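Local atomic coordinates of putative oxidoreductase (Klebsiella pneumoniae subsp. pneumoniae MGH 78578, PDB entry 3E82), a protein that probably acts as a nucleotide-dependent oxidoreductase of the Gfo/Idh/MocA family, pairing an NAD-binding Rossmann domain with a C-terminal alpha/beta domain. Residues D346-D349 and D350-N353; L219-P222 and A223-V226; A337-G340 and M341-L345; F178-G181 and P182-I185; T101-M104 and Q105-R108. All coordinates share one frame; numbering follows the deposited sequence.

Contact 1 (D346-D349 and D350-N353); sequences DLSD and DERN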
# COMPACT_ATOMS: atom_id res chain seq x y z
N ASP B 346 6.45 22.08 -3.99
CA ASP B 346 6.76 23.51 -4.00
C ASP B 346 8.23 23.76 -4.32
O ASP B 346 9.02 24.12 -3.44
CB ASP B 346 6.39 24.15 -2.66
CG ASP B 346 6.54 25.66 -2.67
OD1 ASP B 346 6.63 26.25 -3.78
OD2 ASP B 346 6.55 26.26 -1.58
N LEU B 347 8.59 23.55 -5.58
CA LEU B 347 9.95 23.74 -6.08
C LEU B 347 9.87 24.67 -7.29
O LEU B 347 8.93 24.59 -8.08
CB LEU B 347 10.56 22.40 -6.52
CG LEU B 347 10.71 21.26 -5.51
CD1 LEU B 347 11.06 19.95 -6.23
CD2 LEU B 347 11.78 21.63 -4.50
N SER B 348 10.85 25.56 -7.44
CA SER B 348 10.86 26.50 -8.55
C SER B 348 11.24 25.82 -9.87
O SER B 348 11.69 24.67 -9.89
CB SER B 348 11.85 27.62 -8.26
OG SER B 348 13.17 27.12 -8.21
N ASP B 349 11.07 26.53 -10.97
CA ASP B 349 11.40 25.99 -12.28
C ASP B 349 12.89 25.69 -12.38
O ASP B 349 13.29 24.68 -12.95
CB ASP B 349 10.98 26.96 -13.37
CG ASP B 349 9.48 27.06 -13.50
OD1 ASP B 349 8.87 26.09 -14.01
OD2 ASP B 349 8.92 28.08 -13.09
N ASP B 350 13.72 26.57 -11.83
CA ASP B 350 15.15 26.37 -11.88
C ASP B 350 15.57 25.17 -11.03
O ASP B 350 16.51 24.45 -11.37
CB ASP B 350 15.89 27.63 -11.43
CG ASP B 350 15.63 28.83 -12.34
OD1 ASP B 350 15.30 28.61 -13.53
OD2 ASP B 350 15.78 29.98 -11.88
N GLU B 351 14.86 24.94 -9.93
CA GLU B 351 15.17 23.80 -9.07
C GLU B 351 14.78 22.52 -9.81
O GLU B 351 15.51 21.52 -9.76
CB GLU B 351 14.43 23.93 -7.74
CG GLU B 351 15.01 25.05 -6.87
CD GLU B 351 14.13 25.45 -5.70
OE1 GLU B 351 12.93 25.07 -5.69
OE2 GLU B 351 14.63 26.16 -4.81
N ARG B 352 13.65 22.56 -10.50
CA ARG B 352 13.18 21.42 -11.27
C ARG B 352 14.10 21.10 -12.44
O ARG B 352 14.34 19.94 -12.75
CB ARG B 352 11.77 21.68 -11.80
CG ARG B 352 10.71 21.76 -10.74
CD ARG B 352 9.47 22.42 -11.30
NE ARG B 352 8.39 22.50 -10.32
CZ ARG B 352 7.72 21.45 -9.88
NH1 ARG B 352 8.01 20.24 -10.34
NH2 ARG B 352 6.75 21.61 -8.98
N ASN B 353 14.62 22.14 -13.09
CA ASN B 353 15.53 21.95 -14.22
C ASN B 353 16.75 21.22 -13.72
O ASN B 353 17.19 20.23 -14.31
CB ASN B 353 15.98 23.29 -14.81
CG ASN B 353 14.85 24.07 -15.44
OD1 ASN B 353 13.83 23.49 -15.83
ND2 ASN B 353 15.03 25.38 -15.57
O HOH W 1 14.66 28.81 -6.56
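E351 folds back from the first turn of helix 349-356 over S348, the residue just before it, and the two make a capping box. Followed outward, E351 CB lies 3.5 Å from S348 OG, and CG comes closer to the same hydroxyl, at 3.1 Å. Beyond CG the chain runs extended (chi2 166°) and carries the carboxylate past the hydroxyl to the backbone of S348. There OE1 accepts from S348 N at 2.8 Å, a nearly straight bond of 162° that arrives from above the carboxylate plane. OE1 also rests on L347, whose side chain crosses that of E351 at about a right angle. The other oxygen, OE2, forms a salt bridge with R108 of helix 104-116 and takes a weak bond from a water that also bonds S348 OG. In return, S348 OG accepts from E351 N at 3.3 Å. R352 N donates to S348 O at 2.9 Å, the first regular bond of the helix, and R352 NE reaches back to L347 O in a weak, bent bond of 3.1 Å (131°). L347 CB lies over one face of the R352 guanidinium, offset toward its rim. The reciprocal bonds give two backbone N-H groups side-chain acceptors where the helix has no preceding turn to supply carbonyls, and the negative charge of E351 at this N-terminus would probably be favoured by the helix dipole as well as by R108.

Contact 2 (L219-P222 and A223-V226); sequences LNYP and AHKV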
# COMPACT_ATOMS: atom_id res chain seq x y z
N LEU B 219 3.27 8.44 -4.26
CA LEU B 219 3.85 9.39 -5.19
C LEU B 219 3.34 9.03 -6.59
O LEU B 219 3.60 7.93 -7.09
CB LEU B 219 5.39 9.31 -5.16
CG LEU B 219 6.10 10.21 -4.13
CD1 LEU B 219 5.52 10.02 -2.75
CD2 LEU B 219 7.58 9.90 -4.14
N ASN B 220 2.59 9.94 -7.21
CA ASN B 220 2.03 9.70 -8.54
C ASN B 220 2.93 10.17 -9.68
O ASN B 220 3.31 11.35 -9.75
CB ASN B 220 0.66 10.39 -8.69
CG ASN B 220 -0.38 9.88 -7.70
OD1 ASN B 220 -0.69 8.68 -7.65
ND2 ASN B 220 -0.92 10.79 -6.90
N TYR B 221 3.27 9.24 -10.57
CA TYR B 221 4.09 9.52 -11.75
C TYR B 221 3.17 9.31 -12.96
O TYR B 221 2.13 8.65 -12.85
CB TYR B 221 5.29 8.56 -11.82
CG TYR B 221 6.37 8.88 -10.81
CD1 TYR B 221 7.43 9.73 -11.13
CD2 TYR B 221 6.31 8.35 -9.51
CE1 TYR B 221 8.42 10.05 -10.19
CE2 TYR B 221 7.29 8.67 -8.56
CZ TYR B 221 8.34 9.52 -8.91
OH TYR B 221 9.31 9.83 -7.98
N PRO B 222 3.53 9.86 -14.12
CA PRO B 222 2.67 9.70 -15.31
C PRO B 222 2.33 8.26 -15.69
O PRO B 222 1.20 7.98 -16.07
CB PRO B 222 3.47 10.41 -16.41
CG PRO B 222 4.21 11.48 -15.65
CD PRO B 222 4.70 10.70 -14.44
N ALA B 223 3.29 7.36 -15.57
CA ALA B 223 3.04 5.98 -15.96
C ALA B 223 3.26 4.92 -14.88
O ALA B 223 3.36 3.74 -15.19
CB ALA B 223 3.88 5.62 -17.21
N HIS B 224 3.36 5.34 -13.62
CA HIS B 224 3.51 4.35 -12.56
C HIS B 224 3.26 4.94 -11.19
O HIS B 224 3.16 6.17 -11.03
CB HIS B 224 4.88 3.67 -12.63
CG HIS B 224 6.01 4.48 -12.08
ND1 HIS B 224 6.60 5.52 -12.77
CD2 HIS B 224 6.70 4.38 -10.91
CE1 HIS B 224 7.60 6.01 -12.06
NE2 HIS B 224 7.68 5.34 -10.93
N LYS B 225 3.16 4.07 -10.20
CA LYS B 225 2.89 4.48 -8.83
C LYS B 225 3.99 4.09 -7.86
O LYS B 225 4.63 3.04 -8.00
CB LYS B 225 1.57 3.85 -8.35
CG LYS B 225 0.35 4.17 -9.21
CD LYS B 225 -0.04 5.65 -9.12
CE LYS B 225 -1.28 5.94 -9.96
NZ LYS B 225 -1.72 7.36 -9.89
N VAL B 226 4.20 4.94 -6.86
CA VAL B 226 5.19 4.70 -5.83
C VAL B 226 4.48 4.78 -4.48
O VAL B 226 3.79 5.76 -4.18
CB VAL B 226 6.33 5.74 -5.88
CG1 VAL B 226 7.12 5.73 -4.56
CG2 VAL B 226 7.26 5.43 -7.06
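Y221 CG stands beside its own backbone N (chi1 -74°), while H224 CG sits between its backbone N and carbonyl carbon (chi1 78°); these two turns lay the rings side by side, pointing the same way. The planes are only 12° apart, but with centroids 4.5 Å apart the rings are slid so far that they barely overlap. H224 CE1 meets Y221 CG at 3.4 Å, and NE2 lies over the tyrosine face. V226 CG2 approaches the same ring obliquely, 3.6 Å from CE2. Beneath them Y221 N donates to H224 O at 3.1 Å, closing the turn of an antiparallel beta hairpin. L219 and V226 form a hydrogen-bonded pair, with L219 N to V226 O at 2.7 Å and CB against CB. From the other sheet face, K225, bent at chi2, brings NZ to N220 OD1 at 2.8 Å, above the amide carbonyl plane. N201 of the second subunit bonds both of these polar ends, so the pair belongs to the dimer interface. The hairpin joins strands 214-220 and 225-231 of the mixed sheet; Y221 OH reaches G193 O just past helix 176-192, whose F192 ring meets H224, and strands 197-203 and 148-156 flank it.

Contact 3 (A337-G340 and M341-L345); sequences AESG and MVQTL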
# COMPACT_ATOMS: atom_id res chain seq x y z
N ALA B 337 -2.12 14.94 3.85
CA ALA B 337 -2.68 14.24 4.98
C ALA B 337 -3.64 15.14 5.78
O ALA B 337 -4.67 14.69 6.25
CB ALA B 337 -1.57 13.72 5.88
N GLU B 338 -3.29 16.42 5.92
CA GLU B 338 -4.12 17.34 6.68
C GLU B 338 -5.31 17.86 5.89
O GLU B 338 -6.41 17.98 6.42
CB GLU B 338 -3.29 18.54 7.15
CG GLU B 338 -2.00 18.17 7.83
CD GLU B 338 -1.24 19.37 8.38
OE1 GLU B 338 -1.15 20.41 7.69
OE2 GLU B 338 -0.73 19.26 9.52
N SER B 339 -5.09 18.17 4.62
CA SER B 339 -6.16 18.71 3.78
C SER B 339 -7.03 17.64 3.14
O SER B 339 -8.18 17.91 2.77
CB SER B 339 -5.57 19.59 2.68
OG SER B 339 -4.79 18.83 1.77
N GLY B 340 -6.49 16.43 3.01
CA GLY B 340 -7.23 15.36 2.36
C GLY B 340 -7.16 15.60 0.86
O GLY B 340 -7.85 14.95 0.08
N MSE B 341 -6.29 16.53 0.47
CA MSE B 341 -6.13 16.91 -0.93
C MSE B 341 -4.77 16.52 -1.53
O MSE B 341 -3.73 16.72 -0.91
CB MSE B 341 -6.33 18.43 -1.03
CG MSE B 341 -6.28 19.01 -2.42
SE MSE B 341 -7.68 18.33 -3.54
CE MSE B 341 -6.58 17.19 -4.63
N VAL B 342 -4.79 15.95 -2.75
CA VAL B 342 -3.56 15.58 -3.44
C VAL B 342 -2.72 16.85 -3.57
O VAL B 342 -3.26 17.94 -3.78
CB VAL B 342 -3.86 14.99 -4.85
CG1 VAL B 342 -2.58 14.86 -5.65
CG2 VAL B 342 -4.50 13.60 -4.70
N GLN B 343 -1.40 16.72 -3.45
CA GLN B 343 -0.53 17.88 -3.49
C GLN B 343 0.57 17.83 -4.55
O GLN B 343 0.99 16.75 -4.97
CB GLN B 343 0.13 18.07 -2.12
CG GLN B 343 -0.82 18.17 -0.93
CD GLN B 343 -1.56 19.50 -0.87
OE1 GLN B 343 -1.00 20.55 -1.18
NE2 GLN B 343 -2.83 19.46 -0.48
N THR B 344 1.04 19.00 -4.98
CA THR B 344 2.13 19.08 -5.95
C THR B 344 3.34 19.58 -5.15
O THR B 344 3.17 19.99 -4.00
CB THR B 344 1.79 20.04 -7.12
OG1 THR B 344 1.27 21.28 -6.61
CG2 THR B 344 0.74 19.41 -8.03
N LEU B 345 4.54 19.54 -5.71
CA LEU B 345 5.72 19.97 -4.96
C LEU B 345 6.03 21.47 -5.09
O LEU B 345 5.89 22.05 -6.17
CB LEU B 345 6.96 19.18 -5.39
CG LEU B 345 6.83 17.65 -5.46
CD1 LEU B 345 8.20 17.05 -5.76
CD2 LEU B 345 6.30 17.10 -4.14
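S339 OG receives the backbone N-H of M341, a selenomethionine, at 3.0 Å and 146°, and is also hydrogen-bonded to R335 O one turn back in helix 320-339. A chi1 of 66° turns this hydroxyl along the chain toward the residues that leave the helix. M341 CB touches the same oxygen at 3.2 Å. Q343 NE2 comes within 3.0 Å of S339 OG, so three groups from the exit segment gather round one hydroxyl. The amide is carried there by a side chain bent at chi2, which doubles back along its own backbone. NE2 donates to M341 O at 2.9 Å, from well above the carbonyl plane, and the acceptor is tilted from the amide plane. The other end of this amide, OE1, accepts from R335 NE, and M341 O is also bonded by S336 OG, so R335, through the amide of Q343, and S336, through M341 O, both tie the outgoing chain to the last turns of the helix. G340, with positive phi (77°), is the residue at which the chain leaves helical geometry. Beyond it the chain runs along strand 197-203, where Q343 bonds V198 through the backbone and V342 packs on S197 and Q199. G340 and V342 also make backbone hydrogen bonds to the second subunit, placing this exit from helix 320-339 beside the outermost strand of the mixed sheet within this chain and in the dimer interface.

Contact 4 (F178-G181 and P182-I185); sequences FDLG and PHLI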
# COMPACT_ATOMS: atom_id res chain seq x y z
N PHE B 178 8.54 12.03 9.41
CA PHE B 178 9.71 12.90 9.36
C PHE B 178 11.03 12.20 9.60
O PHE B 178 12.05 12.60 9.05
CB PHE B 178 9.56 14.05 10.36
CG PHE B 178 9.15 15.34 9.73
CD1 PHE B 178 7.91 15.48 9.12
CD2 PHE B 178 10.03 16.42 9.72
CE1 PHE B 178 7.54 16.67 8.51
CE2 PHE B 178 9.68 17.62 9.11
CZ PHE B 178 8.43 17.75 8.50
N ASP B 179 11.03 11.16 10.42
CA ASP B 179 12.27 10.44 10.70
C ASP B 179 12.67 9.43 9.65
O ASP B 179 13.81 9.42 9.18
CB ASP B 179 12.20 9.73 12.06
CG ASP B 179 12.03 10.68 13.22
OD1 ASP B 179 12.66 11.77 13.21
OD2 ASP B 179 11.28 10.34 14.16
N LEU B 180 11.73 8.57 9.26
CA LEU B 180 12.04 7.53 8.29
C LEU B 180 11.59 7.80 6.86
O LEU B 180 12.10 7.19 5.93
CB LEU B 180 11.47 6.21 8.80
CG LEU B 180 12.08 5.96 10.18
CD1 LEU B 180 11.06 5.32 11.09
CD2 LEU B 180 13.33 5.10 10.04
N GLY B 181 10.64 8.72 6.69
CA GLY B 181 10.19 9.07 5.36
C GLY B 181 11.32 9.53 4.45
O GLY B 181 11.37 9.14 3.29
N PRO B 182 12.26 10.36 4.94
CA PRO B 182 13.37 10.85 4.11
C PRO B 182 14.16 9.85 3.27
O PRO B 182 14.34 10.08 2.07
CB PRO B 182 14.25 11.59 5.13
CG PRO B 182 13.22 12.19 6.03
CD PRO B 182 12.27 11.02 6.26
N HIS B 183 14.63 8.74 3.84
CA HIS B 183 15.40 7.80 3.03
C HIS B 183 14.51 7.05 2.03
O HIS B 183 14.96 6.70 0.93
CB HIS B 183 16.18 6.81 3.90
CG HIS B 183 15.35 5.69 4.46
ND1 HIS B 183 14.42 5.88 5.46
CD2 HIS B 183 15.31 4.37 4.16
CE1 HIS B 183 13.85 4.73 5.75
NE2 HIS B 183 14.37 3.80 4.97
N LEU B 184 13.26 6.83 2.40
CA LEU B 184 12.30 6.16 1.53
C LEU B 184 12.06 7.05 0.31
O LEU B 184 12.05 6.57 -0.84
CB LEU B 184 10.98 5.95 2.29
CG LEU B 184 10.62 4.54 2.80
CD1 LEU B 184 11.85 3.80 3.25
CD2 LEU B 184 9.59 4.65 3.91
N ILE B 185 11.88 8.34 0.56
CA ILE B 185 11.65 9.31 -0.51
C ILE B 185 12.89 9.47 -1.39
O ILE B 185 12.81 9.38 -2.62
CB ILE B 185 11.30 10.70 0.05
CG1 ILE B 185 9.98 10.63 0.82
CG2 ILE B 185 11.20 11.71 -1.10
CD1 ILE B 185 9.77 11.84 1.72
O HOH W 2 15.16 8.40 6.77
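The imidazole of H183 meets L180 O obliquely, with ND1 2.7 Å from that oxygen, while L184 CG lies over one ring face, offset toward the rim. H183 CE1 also approaches L180 CB at 4.1 Å. A chi1 of 78° folds the imidazole back toward the preceding turn. A water sits in the same corner: it donates to D179 O at 2.9 Å, accepts from H183 N at 3.0 Å, and is hydrogen-bonded to H183 ND1. The pyrrolidine ring of P182 fills the place of an amide hydrogen. Its CD lies against F178 O at 3.2 Å, with CG nearly as close. P182 N has no hydrogen to give to the preceding turn, and H183 N gives its own to the water; helix 176-192 is kinked here. Regular bonding resumes with I185 N to G181 O, 2.9 Å long, straight (163°) and aimed nearly down the C=O bond. I185 CG1 rests on the same carbonyl oxygen at 3.2 Å. Around the kink, P182 and I185 pack on L330 of helix 320-339, L184 reaches strands 148-156 and 225-231, and H183 touches R127 and R240. The loss of intrahelical bonds at P182 is that of a proline kink; here a water bridges D179 O and H183 N, the pair a regular helix would bond directly, in a helix of the C-terminal alpha/beta domain.

Contact 5 (T101-M104 and Q105-R108); sequences TLDM and QEAR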
# COMPACT_ATOMS: atom_id res chain seq x y z
N THR B 101 17.55 21.38 7.12
CA THR B 101 17.12 22.57 7.83
C THR B 101 15.73 22.26 8.39
O THR B 101 15.21 21.15 8.19
CB THR B 101 17.00 23.80 6.89
OG1 THR B 101 16.09 23.49 5.83
CG2 THR B 101 18.36 24.18 6.31
N LEU B 102 15.12 23.22 9.07
CA LEU B 102 13.79 22.98 9.63
C LEU B 102 12.68 23.42 8.68
O LEU B 102 11.55 22.97 8.80
CB LEU B 102 13.66 23.65 11.00
CG LEU B 102 14.66 23.09 12.02
CD1 LEU B 102 14.40 23.72 13.38
CD2 LEU B 102 14.51 21.57 12.11
N ASP B 103 13.01 24.30 7.73
CA ASP B 103 12.02 24.73 6.74
C ASP B 103 12.70 24.95 5.40
O ASP B 103 13.92 25.08 5.32
CB ASP B 103 11.25 25.99 7.18
CG ASP B 103 12.10 27.26 7.19
OD1 ASP B 103 13.15 27.32 6.51
OD2 ASP B 103 11.69 28.21 7.88
N MSE B 104 11.91 24.99 4.34
CA MSE B 104 12.47 25.14 3.01
C MSE B 104 13.15 26.46 2.65
O MSE B 104 14.13 26.46 1.90
CB MSE B 104 11.42 24.78 1.97
CG MSE B 104 11.07 23.30 2.05
SE MSE B 104 9.85 22.76 0.67
CE MSE B 104 11.10 22.71 -0.82
N GLN B 105 12.67 27.58 3.18
CA GLN B 105 13.33 28.83 2.84
C GLN B 105 14.78 28.84 3.34
O GLN B 105 15.67 29.27 2.62
CB GLN B 105 12.55 30.05 3.36
CG GLN B 105 12.70 30.40 4.82
CD GLN B 105 12.28 31.86 5.11
OE1 GLN B 105 11.20 32.30 4.72
NE2 GLN B 105 13.14 32.59 5.81
N GLU B 106 15.03 28.33 4.54
CA GLU B 106 16.40 28.31 5.04
C GLU B 106 17.25 27.35 4.21
O GLU B 106 18.42 27.60 3.96
CB GLU B 106 16.45 27.92 6.52
CG GLU B 106 15.62 28.83 7.42
CD GLU B 106 16.32 29.19 8.72
OE1 GLU B 106 17.04 28.34 9.28
OE2 GLU B 106 16.12 30.34 9.19
N ALA B 107 16.65 26.24 3.77
CA ALA B 107 17.38 25.30 2.94
C ALA B 107 17.81 26.05 1.67
O ALA B 107 18.96 26.00 1.26
CB ALA B 107 16.50 24.11 2.58
N ARG B 108 16.87 26.77 1.07
CA ARG B 108 17.19 27.51 -0.15
C ARG B 108 18.26 28.56 0.11
O ARG B 108 19.11 28.81 -0.75
CB ARG B 108 15.93 28.18 -0.72
CG ARG B 108 14.95 27.19 -1.32
CD ARG B 108 13.83 27.86 -2.10
NE ARG B 108 13.07 26.88 -2.88
CZ ARG B 108 11.91 26.35 -2.51
NH1 ARG B 108 11.33 26.72 -1.38
NH2 ARG B 108 11.33 25.44 -3.28
O HOH W 3 12.89 30.52 7.88
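D103 caps the N-terminus of helix 104-116 in the Rossmann-type domain: its OD1 accepts from E106 N at 2.9 Å. The bond is straight (166°) and meets OD1 nearly along its C-O axis. With chi1 at 70° the D103 carboxylate swings under the first turn, and OD1 lies 3.0 Å from E106 CG as well. The two carboxylates are turned 84° to each other, and a water donates to D103 OD2 at 2.6 Å, with a weak bond to E106 OE2. The backbone carries the turn on: D103 O takes a weak bond from A107 N, and R108 N donates to M104 O at 2.9 Å. In the next shell, T101 OG1 donates to D103 O at 2.7 Å, from above the carbonyl plane, and so holds the residue that caps the helix. The same hydroxyl touches A107 CB at 3.3 Å, and T101 CG2 packs alongside A107. Further out, the T101 side chain rests on M327 of helix 320-339 and on A81 of helix 80-89. M104, a selenomethionine, also packs on that longer helix at L324 and M327, and its chain crosses that of R108. The guanidinium of R108, whose NE is paired with E351, is met obliquely by M104 CE, 3.7 Å from R108 NH2.

How the contacts relate
Along the chain the order is contact 5, 4, 2, 3, 1. Contact 5 begins helix 104-116 of the Rossmann-type domain, while contacts 4, 2 and 3 belong to the C-terminal alpha/beta domain. Contacts 1 and 5, centres 15 Å apart, touch directly through R108, so the C-terminal helix 349-356 is fastened to the Rossmann-type domain. Contact 3 ends helix 320-339 and leads straight into contact 1, whose R352 NH2 reaches L345 O at 3.0 Å. Side chains of contacts 1, 4 and 5 all pack on helix 320-339, which thus bridges the two domains. Contacts 2 and 3, centres 16 Å apart, both touch the second subunit; contacts 2 and 5, with centres about 27 Å apart, are the most distant pair.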